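Local atomic coordinates of SusD superfamily protein (Bacteroides fragilis NCTC 9343, PDB entry 3NQP), a protein that probably binds glycans at the outer membrane as a SusD-family lipoprotein, handing them to a partner transporter as related proteins do. Residues L49-I55 against I70-F75; D61-N67 against N314-E318; T45-R50 against K491-P495. All coordinates share one frame. Numbering follows the deposited sequence.

Interaction 1 (L49-I55 against I70-F75); sequences LRGGRFI and IILQNF
A Schellman motif ends the short helix 68-71 here, and the loop that follows helix 39-48 wraps against it, within the mainly helical SusD fold. Gln73 leaves the helix with positive phi (64/25), its N bonded to Ile70 O at 3.0 Å. The two segments come nearest at Arg50 and Ile71, whose CA atoms are 5.0 Å apart. Arg50 (m, t, p, chi4 175°) stretches over the helix end, its CG 3.4 Å from Ile70 CG2. Gln73 (m, m, chi3 -22°) folds back so that its amide makes three hydrogen bonds with Arg50: OE1 accepts from Arg50 NE (2.8 Å) and NH2 (2.9 Å), while NE2 donates to Arg50 O at 2.9 Å. Arg50 NH2 also reaches Lys491 O. Phe75 (m, chi2 -79°) sets CE2 over one face of the guanidinium, 3.4 Å from Arg50 NE. On the apolar side Ile71 (m, t) fits between Leu49 (m, t) and Phe54 (m): Leu49 CB to Ile71 CG1 is 4.3 Å and Phe54 CB to Ile71 CG2 3.9 Å. Gly52 turns at 83/13, and one water joins the backbones, donating to Leu49 O (3.0 Å) and Ile71 O (2.6 Å) and accepting from Gly52 N at 2.9 Å.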
loop_
_atom_site.group_PDB
_atom_site.type_symbol
_atom_site.label_atom_id
_atom_site.label_comp_id
_atom_site.label_asym_id
_atom_site.label_seq_id
_atom_site.Cartn_x
_atom_site.Cartn_y
_atom_site.Cartn_z
ATOM N N LEU A 49 -1.517 7.216 5.383
ATOM C CA LEU A 49 -1.629 8.416 6.233
ATOM C C LEU A 49 -2.761 8.437 7.246
ATOM O O LEU A 49 -2.605 9.012 8.313
ATOM C CB LEU A 49 -1.660 9.696 5.410
ATOM C CG LEU A 49 -0.399 10.121 4.634
ATOM C CD1 LEU A 49 -0.701 11.455 3.927
ATOM C CD2 LEU A 49 0.913 10.191 5.488
ATOM N N ARG A 50 -3.917 7.895 6.897
ATOM C CA ARG A 50 -5.061 7.872 7.826
ATOM C C ARG A 50 -4.964 6.742 8.857
ATOM O O ARG A 50 -5.885 6.551 9.654
ATOM C CB ARG A 50 -6.369 7.746 7.040
ATOM C CG ARG A 50 -6.695 8.970 6.226
ATOM C CD ARG A 50 -8.117 8.857 5.624
ATOM N NE ARG A 50 -9.112 9.030 6.687
ATOM C CZ ARG A 50 -10.428 9.097 6.552
ATOM N NH1 ARG A 50 -11.020 8.961 5.377
ATOM N NH2 ARG A 50 -11.168 9.295 7.636
ATOM N N GLY A 51 -3.864 5.992 8.813
ATOM C CA GLY A 51 -3.665 4.819 9.676
ATOM C C GLY A 51 -3.446 5.019 11.174
ATOM O O GLY A 51 -3.287 4.047 11.857
ATOM N N GLY A 52 -3.428 6.250 11.695
ATOM C CA GLY A 52 -3.440 6.451 13.148
ATOM C C GLY A 52 -2.070 6.348 13.783
ATOM O O GLY A 52 -1.946 6.240 15.002
ATOM N N ARG A 53 -1.023 6.362 12.983
ATOM C CA ARG A 53 0.318 6.243 13.558
ATOM C C ARG A 53 1.348 7.255 13.107
ATOM O O ARG A 53 2.569 7.073 13.361
ATOM C CB ARG A 53 0.859 4.826 13.380
ATOM C CG ARG A 53 0.808 4.285 12.008
ATOM C CD ARG A 53 1.348 2.808 12.029
ATOM N NE ARG A 53 1.480 2.362 10.666
ATOM C CZ ARG A 53 1.991 1.207 10.256
ATOM N NH1 ARG A 53 2.449 0.313 11.122
ATOM N NH2 ARG A 53 2.018 0.942 8.937
ATOM N N PHE A 54 0.881 8.352 12.508
ATOM C CA PHE A 54 1.744 9.445 12.108
ATOM C C PHE A 54 1.647 10.578 13.144
ATOM O O PHE A 54 0.644 10.718 13.807
ATOM C CB PHE A 54 1.336 9.934 10.729
ATOM C CG PHE A 54 1.891 9.097 9.610
ATOM C CD1 PHE A 54 3.153 9.310 9.130
ATOM C CD2 PHE A 54 1.185 8.060 9.107
ATOM C CE1 PHE A 54 3.683 8.528 8.129
ATOM C CE2 PHE A 54 1.701 7.269 8.106
ATOM C CZ PHE A 54 2.960 7.497 7.626
ATOM N N ILE A 55 2.725 11.318 13.350
ATOM C CA ILE A 55 2.638 12.488 14.197
ATOM C C ILE A 55 2.180 13.688 13.338
ATOM O O ILE A 55 2.255 13.649 12.097
ATOM C CB ILE A 55 3.962 12.774 14.904
ATOM C CG1 ILE A 55 5.041 13.182 13.915
ATOM C CG2 ILE A 55 4.450 11.566 15.730
ATOM C CD1 ILE A 55 5.467 14.592 14.080
ATOM N N ILE A 70 -5.141 15.141 6.664
ATOM C CA ILE A 70 -5.428 13.701 6.379
ATOM C C ILE A 70 -5.143 12.862 7.634
ATOM O O ILE A 70 -5.964 12.043 8.072
ATOM C CB ILE A 70 -4.627 13.125 5.154
ATOM C CG1 ILE A 70 -4.996 13.845 3.854
ATOM C CG2 ILE A 70 -4.898 11.588 4.952
ATOM C CD1 ILE A 70 -4.197 13.431 2.656
ATOM N N ILE A 71 -3.978 13.099 8.220
ATOM C CA ILE A 71 -3.505 12.366 9.367
ATOM C C ILE A 71 -4.469 12.521 10.534
ATOM O O ILE A 71 -4.743 11.548 11.211
ATOM C CB ILE A 71 -2.084 12.814 9.760
ATOM C CG1 ILE A 71 -1.083 12.371 8.688
ATOM C CG2 ILE A 71 -1.762 12.259 11.157
ATOM C CD1 ILE A 71 0.245 13.124 8.628
ATOM N N LEU A 72 -5.012 13.737 10.728
ATOM C CA LEU A 72 -5.937 14.060 11.806
ATOM C C LEU A 72 -7.377 13.657 11.493
ATOM O O LEU A 72 -8.270 13.869 12.294
ATOM C CB LEU A 72 -5.866 15.568 12.158
ATOM C CG LEU A 72 -4.532 16.029 12.794
ATOM C CD1 LEU A 72 -4.355 17.561 12.811
ATOM C CD2 LEU A 72 -4.372 15.419 14.209
ATOM N N GLN A 73 -7.619 13.072 10.335
ATOM C CA GLN A 73 -8.978 12.735 9.953
ATOM C C GLN A 73 -9.890 13.979 9.780
ATOM O O GLN A 73 -11.106 13.859 9.898
ATOM C CB GLN A 73 -9.634 11.747 10.950
ATOM C CG GLN A 73 -8.676 10.639 11.513
ATOM C CD GLN A 73 -8.260 9.610 10.492
ATOM O OE1 GLN A 73 -8.943 9.440 9.492
ATOM N NE2 GLN A 73 -7.141 8.897 10.750
ATOM N N ASN A 74 -9.292 15.141 9.483
ATOM C CA ASN A 74 -10.012 16.386 9.300
ATOM C C ASN A 74 -10.441 16.400 7.847
ATOM O O ASN A 74 -9.630 16.739 6.968
ATOM C CB ASN A 74 -9.134 17.634 9.494
ATOM C CG ASN A 74 -8.678 17.854 10.916
ATOM O OD1 ASN A 74 -9.215 17.270 11.878
ATOM N ND2 ASN A 74 -7.674 18.740 11.063
ATOM N N PHE A 75 -11.689 15.999 7.605
ATOM C CA PHE A 75 -12.212 15.867 6.263
ATOM C C PHE A 75 -13.556 16.551 6.146
ATOM O O PHE A 75 -14.437 16.308 6.965
ATOM C CB PHE A 75 -12.401 14.402 5.914
ATOM C CG PHE A 75 -11.137 13.723 5.420
ATOM C CD1 PHE A 75 -10.708 13.903 4.105
ATOM C CD2 PHE A 75 -10.398 12.913 6.242
ATOM C CE1 PHE A 75 -9.584 13.286 3.635
ATOM C CE2 PHE A 75 -9.230 12.306 5.772
ATOM C CZ PHE A 75 -8.838 12.486 4.476
HETATM O O HOH W 1 -3.869 9.061 10.999
#

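Interaction 2 (D61-N67 against N314-E318); sequences DGMGVSN and NQTYE
Two irregular segments, neither helix nor strand, meet here. Their CA atoms come closest at Val65 and Thr316, 4.1 Å apart, and again at Asp61 and Gln315, 6.0 Å apart. Residues 63-66 are extended (Ser66 -86/163), Gly62 turns the chain with positive phi (110/4), and Asn67 (55/32) takes the N-cap position of the next helix, though its side chain makes no capping bond. Across the gap Gln315 and Tyr317 are extended, with Thr316 kinked between them at -112/2. One backbone hydrogen bond joins the segments: Ser66 N donates to Thr316 O at 3.0 Å, nearly straight at 166°. A water beside it lies 2.7 Å from Ser66 O and 2.9 Å from Thr316 O.

At one end Gln315 (t, t, chi3 36°) extends so that OE1 accepts from Asp61 N at 2.9 Å, and a second water donates to Asp61 OD2 and accepts from Gln315 N, both at 3.0 Å. The Asp61 carboxylate also bonds Thr292 and Asn286. In the middle, Val65 CB lies 3.3 Å from Thr316 O, and CG of selenomethionine Met63 meets Thr316 CG2 at 3.8 Å; Thr316 OG1 (chi1 p) donates to Asn314 OD1 at 2.7 Å. At the other end Tyr317 (m, chi2 86°) donates its OH to Asn67 OD1 at 2.7 Å.

This loop-to-loop contact, between parts of the SusD-family chain some 247 residues apart, pins the connection between helices 39-48 and 68-71 to the one running from strand 265-269 to helix 321-325, where Phe283 and, edge-to-face, Trp40 of helix 39-48 meet the Tyr317 ring.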
loop_
_atom_site.group_PDB
_atom_site.type_symbol
_atom_site.label_atom_id
_atom_site.label_comp_id
_atom_site.label_asym_id
_atom_site.label_seq_id
_atom_site.Cartn_x
_atom_site.Cartn_y
_atom_site.Cartn_z
ATOM N N ASP A 61 12.831 16.449 13.515
ATOM C CA ASP A 61 13.880 17.215 12.835
ATOM C C ASP A 61 13.608 18.732 12.810
ATOM O O ASP A 61 14.490 19.536 12.417
ATOM C CB ASP A 61 14.061 16.718 11.413
ATOM C CG ASP A 61 15.415 17.114 10.835
ATOM O OD1 ASP A 61 16.422 16.901 11.529
ATOM O OD2 ASP A 61 15.443 17.628 9.710
ATOM N N GLY A 62 12.401 19.122 13.218
ATOM C CA GLY A 62 12.083 20.532 13.423
ATOM C C GLY A 62 11.124 21.139 12.425
ATOM O O GLY A 62 10.829 22.313 12.550
HETATM N N MSE A 63 10.584 20.340 11.488
HETATM C CA MSE A 63 9.817 20.881 10.373
HETATM C C MSE A 63 8.348 20.467 10.490
HETATM O O MSE A 63 8.051 19.350 10.858
HETATM C CB MSE A 63 10.408 20.378 9.065
HETATM C CG MSE A 63 9.734 20.829 7.840
HETATM SE SE MSE A 63 9.571 22.820 7.758
HETATM C CE MSE A 63 8.151 22.887 6.536
ATOM N N GLY A 64 7.434 21.377 10.177
ATOM C CA GLY A 64 5.999 21.058 10.142
ATOM C C GLY A 64 5.739 19.970 9.105
ATOM O O GLY A 64 6.168 20.088 7.951
ATOM N N VAL A 65 4.996 18.934 9.496
ATOM C CA VAL A 65 4.816 17.791 8.634
ATOM C C VAL A 65 3.737 18.058 7.616
ATOM O O VAL A 65 2.922 18.946 7.809
ATOM C CB VAL A 65 4.446 16.493 9.420
ATOM C CG1 VAL A 65 5.615 16.058 10.331
ATOM C CG2 VAL A 65 3.146 16.675 10.171
ATOM N N SER A 66 3.758 17.299 6.527
ATOM C CA SER A 66 2.769 17.485 5.439
ATOM C C SER A 66 1.485 16.708 5.680
ATOM O O SER A 66 1.467 15.753 6.478
ATOM C CB SER A 66 3.382 17.069 4.112
ATOM O OG SER A 66 4.534 17.873 3.824
ATOM N N ASN A 67 0.419 17.076 4.950
ATOM C CA ASN A 67 -0.836 16.357 4.973
ATOM C C ASN A 67 -1.422 16.207 6.380
ATOM O O ASN A 67 -2.088 15.199 6.692
ATOM C CB ASN A 67 -0.663 14.981 4.296
ATOM C CG ASN A 67 -0.269 15.093 2.821
ATOM O OD1 ASN A 67 0.746 14.539 2.395
ATOM N ND2 ASN A 67 -1.041 15.888 2.052
ATOM N N ASN A 314 14.409 15.435 4.176
ATOM C CA ASN A 314 13.722 16.215 5.164
ATOM C C ASN A 314 12.899 15.268 6.024
ATOM O O ASN A 314 12.918 14.059 5.797
ATOM C CB ASN A 314 12.920 17.422 4.559
ATOM C CG ASN A 314 11.663 17.016 3.833
ATOM O OD1 ASN A 314 11.010 16.084 4.245
ATOM N ND2 ASN A 314 11.245 17.817 2.805
ATOM N N GLN A 315 12.276 15.798 7.065
ATOM C CA GLN A 315 11.382 15.005 7.899
ATOM C C GLN A 315 10.021 15.676 7.950
ATOM O O GLN A 315 9.691 16.431 8.869
ATOM C CB GLN A 315 11.918 14.756 9.320
ATOM C CG GLN A 315 11.148 13.578 9.970
ATOM C CD GLN A 315 11.688 13.167 11.298
ATOM O OE1 GLN A 315 12.132 14.016 12.061
ATOM N NE2 GLN A 315 11.603 11.858 11.622
ATOM N N THR A 316 9.266 15.401 6.902
ATOM C CA THR A 316 7.914 15.894 6.744
ATOM C C THR A 316 6.857 14.787 6.825
ATOM O O THR A 316 5.686 15.055 6.699
ATOM C CB THR A 316 7.761 16.712 5.396
ATOM O OG1 THR A 316 8.289 15.982 4.289
ATOM C CG2 THR A 316 8.519 18.078 5.500
ATOM N N TYR A 317 7.284 13.557 7.066
ATOM C CA TYR A 317 6.423 12.438 7.421
ATOM C C TYR A 317 7.179 11.657 8.492
ATOM O O TYR A 317 8.378 11.340 8.295
ATOM C CB TYR A 317 6.157 11.475 6.211
ATOM C CG TYR A 317 5.410 12.151 5.089
ATOM C CD1 TYR A 317 6.096 12.869 4.116
ATOM C CD2 TYR A 317 4.030 12.142 5.030
ATOM C CE1 TYR A 317 5.443 13.551 3.117
ATOM C CE2 TYR A 317 3.368 12.809 4.028
ATOM C CZ TYR A 317 4.075 13.504 3.058
ATOM O OH TYR A 317 3.427 14.208 2.078
ATOM N N GLU A 318 6.528 11.382 9.614
ATOM C CA GLU A 318 7.170 10.678 10.720
ATOM C C GLU A 318 6.198 9.817 11.512
ATOM O O GLU A 318 5.190 10.299 12.017
ATOM C CB GLU A 318 7.802 11.639 11.730
ATOM C CG GLU A 318 8.721 10.921 12.833
ATOM C CD GLU A 318 9.369 11.936 13.779
ATOM O OE1 GLU A 318 9.157 13.147 13.575
ATOM O OE2 GLU A 318 10.141 11.517 14.679
HETATM O O HOH W 2 12.939 18.453 8.289
HETATM O O HOH W 3 3.154 13.921 7.603
#

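Interaction 3 (T45-R50 against K491-P495); sequences TFGELR and KLLWP
The C-terminal end of helix 39-48, with a wide pi-type turn at 45-48, faces a loop that follows a 3-10 segment ending at Leu492. The backbones stay well apart: CA atoms are 10.1 Å from each other both for Phe46 and Trp494 and for Arg50 and Leu492, so side chains span the gap. Arg50 (m, t, p) delivers its guanidinium to one carbonyl, Lys491 O, which accepts from NH2 at 2.7 Å and NH1 at 2.8 Å. Its NE and NH2 also donate to Gln73 OE1. Lys491 NZ is satisfied elsewhere, by Glu488 and by Gln73 O. Arg50 NH1 and Trp494 NE1 lie 3.3 Å apart, but both are donors and make no bond. Trp494 (m, chi2 42°) reaches the helix: CH2 is 3.7 Å from Thr45 O, and the edge of Phe46 (m) meets its indole face in a T-shaped pair, centroids 5.7 Å apart, planes at 86°. Beside that pair, neutral acceptors hold the buried Arg50 guanidinium, so hydrogen bonds rather than a salt bridge join these N- and C-terminal regions.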
loop_
_atom_site.group_PDB
_atom_site.type_symbol
_atom_site.label_atom_id
_atom_site.label_comp_id
_atom_site.label_asym_id
_atom_site.label_seq_id
_atom_site.Cartn_x
_atom_site.Cartn_y
_atom_site.Cartn_z
ATOM N N THR A 45 -0.496 8.366 0.411
ATOM C CA THR A 45 -1.693 9.191 0.679
ATOM C C THR A 45 -2.917 8.359 1.057
ATOM O O THR A 45 -3.527 8.613 2.093
ATOM C CB THR A 45 -2.001 10.171 -0.477
ATOM O OG1 THR A 45 -0.755 10.753 -0.875
ATOM C CG2 THR A 45 -3.019 11.263 -0.045
ATOM N N PHE A 46 -3.210 7.348 0.255
ATOM C CA PHE A 46 -4.390 6.502 0.431
ATOM C C PHE A 46 -4.135 5.362 1.467
ATOM O O PHE A 46 -4.939 5.131 2.350
ATOM C CB PHE A 46 -4.763 5.862 -0.885
ATOM C CG PHE A 46 -5.312 6.792 -1.932
ATOM C CD1 PHE A 46 -5.843 8.049 -1.628
ATOM C CD2 PHE A 46 -5.416 6.348 -3.233
ATOM C CE1 PHE A 46 -6.406 8.852 -2.642
ATOM C CE2 PHE A 46 -6.007 7.153 -4.250
ATOM C CZ PHE A 46 -6.467 8.414 -3.947
ATOM N N GLY A 47 -2.989 4.694 1.374
ATOM C CA GLY A 47 -2.745 3.483 2.148
ATOM C C GLY A 47 -2.249 3.711 3.559
ATOM O O GLY A 47 -2.556 2.904 4.438
ATOM N N GLU A 48 -1.441 4.755 3.779
ATOM C CA GLU A 48 -0.745 4.919 5.094
ATOM C C GLU A 48 -1.302 6.031 5.969
ATOM O O GLU A 48 -1.478 5.847 7.165
ATOM C CB GLU A 48 0.739 5.298 4.906
ATOM C CG GLU A 48 1.625 4.273 4.416
ATOM C CD GLU A 48 2.041 3.238 5.425
ATOM O OE1 GLU A 48 2.136 3.490 6.648
ATOM O OE2 GLU A 48 2.352 2.159 4.935
ATOM N N LEU A 49 -1.517 7.216 5.383
ATOM C CA LEU A 49 -1.629 8.416 6.233
ATOM C C LEU A 49 -2.761 8.437 7.246
ATOM O O LEU A 49 -2.605 9.012 8.313
ATOM C CB LEU A 49 -1.660 9.696 5.410
ATOM C CG LEU A 49 -0.399 10.121 4.634
ATOM C CD1 LEU A 49 -0.701 11.455 3.927
ATOM C CD2 LEU A 49 0.913 10.191 5.488
ATOM N N ARG A 50 -3.917 7.895 6.897
ATOM C CA ARG A 50 -5.061 7.872 7.826
ATOM C C ARG A 50 -4.964 6.742 8.857
ATOM O O ARG A 50 -5.885 6.551 9.654
ATOM C CB ARG A 50 -6.369 7.746 7.040
ATOM C CG ARG A 50 -6.695 8.970 6.226
ATOM C CD ARG A 50 -8.117 8.857 5.624
ATOM N NE ARG A 50 -9.112 9.030 6.687
ATOM C CZ ARG A 50 -10.428 9.097 6.552
ATOM N NH1 ARG A 50 -11.020 8.961 5.377
ATOM N NH2 ARG A 50 -11.168 9.295 7.636
ATOM N N LYS A 491 -16.852 9.521 7.556
ATOM C CA LYS A 491 -15.435 9.711 7.230
ATOM C C LYS A 491 -14.710 8.416 6.822
ATOM O O LYS A 491 -13.488 8.460 6.567
ATOM C CB LYS A 491 -14.669 10.340 8.397
ATOM C CG LYS A 491 -15.062 11.801 8.759
ATOM C CD LYS A 491 -14.132 12.350 9.826
ATOM C CE LYS A 491 -14.478 13.774 10.270
ATOM N NZ LYS A 491 -13.488 14.189 11.362
ATOM N N LEU A 492 -15.422 7.284 6.751
ATOM C CA LEU A 492 -14.852 6.091 6.126
ATOM C C LEU A 492 -14.490 6.383 4.658
ATOM O O LEU A 492 -13.502 5.832 4.146
ATOM C CB LEU A 492 -15.816 4.901 6.203
ATOM C CG LEU A 492 -16.219 4.321 7.568
ATOM C CD1 LEU A 492 -17.314 3.247 7.364
ATOM C CD2 LEU A 492 -14.990 3.771 8.318
ATOM N N LEU A 493 -15.322 7.222 3.996
ATOM C CA LEU A 493 -15.125 7.685 2.637
ATOM C C LEU A 493 -14.641 9.127 2.634
ATOM O O LEU A 493 -14.764 9.831 3.617
ATOM C CB LEU A 493 -16.384 7.511 1.768
ATOM C CG LEU A 493 -16.988 6.097 1.765
ATOM C CD1 LEU A 493 -18.301 6.041 0.952
ATOM C CD2 LEU A 493 -15.990 5.037 1.289
ATOM N N TRP A 494 -14.005 9.520 1.540
ATOM C CA TRP A 494 -13.436 10.841 1.398
ATOM C C TRP A 494 -14.371 11.807 0.651
ATOM O O TRP A 494 -15.146 11.398 -0.253
ATOM C CB TRP A 494 -12.097 10.744 0.673
ATOM C CG TRP A 494 -11.012 9.938 1.340
ATOM C CD1 TRP A 494 -11.143 8.743 1.973
ATOM C CD2 TRP A 494 -9.618 10.256 1.347
ATOM N NE1 TRP A 494 -9.895 8.295 2.400
ATOM C CE2 TRP A 494 -8.951 9.210 2.010
ATOM C CE3 TRP A 494 -8.858 11.327 0.833
ATOM C CZ2 TRP A 494 -7.557 9.200 2.184
ATOM C CZ3 TRP A 494 -7.485 11.329 1.028
ATOM C CH2 TRP A 494 -6.844 10.272 1.683
ATOM N N PRO A 495 -14.377 13.076 1.070
ATOM C CA PRO A 495 -15.258 14.013 0.378
ATOM C C PRO A 495 -14.613 14.562 -0.888
ATOM O O PRO A 495 -13.425 14.365 -1.118
ATOM C CB PRO A 495 -15.408 15.129 1.394
ATOM C CG PRO A 495 -14.033 15.175 2.084
ATOM C CD PRO A 495 -13.510 13.768 2.047
#

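Arg50 ties interactions 1 and 3 together: one guanidinium serves Gln73 in the first and Lys491 O in the third, while Phe75 packs on both Trp494 and Pro495. Their centres are 8 Å apart, and Gln73 O with Lys491 NZ adds a probable hydrogen bond between them. Interaction 1 is buried and local in sequence; interaction 3 is partly buried and brings together residues more than 440 positions apart. Interaction 2, centred about 20 Å from the chain's centre, is partly buried, with Met63 exposed, and relies on a backbone bond, polar side chains including the Asp61 carboxylate, and waters. It meets interaction 1 through Ile55 N and Glu318 O, and both others where Asn67 packs on Leu49.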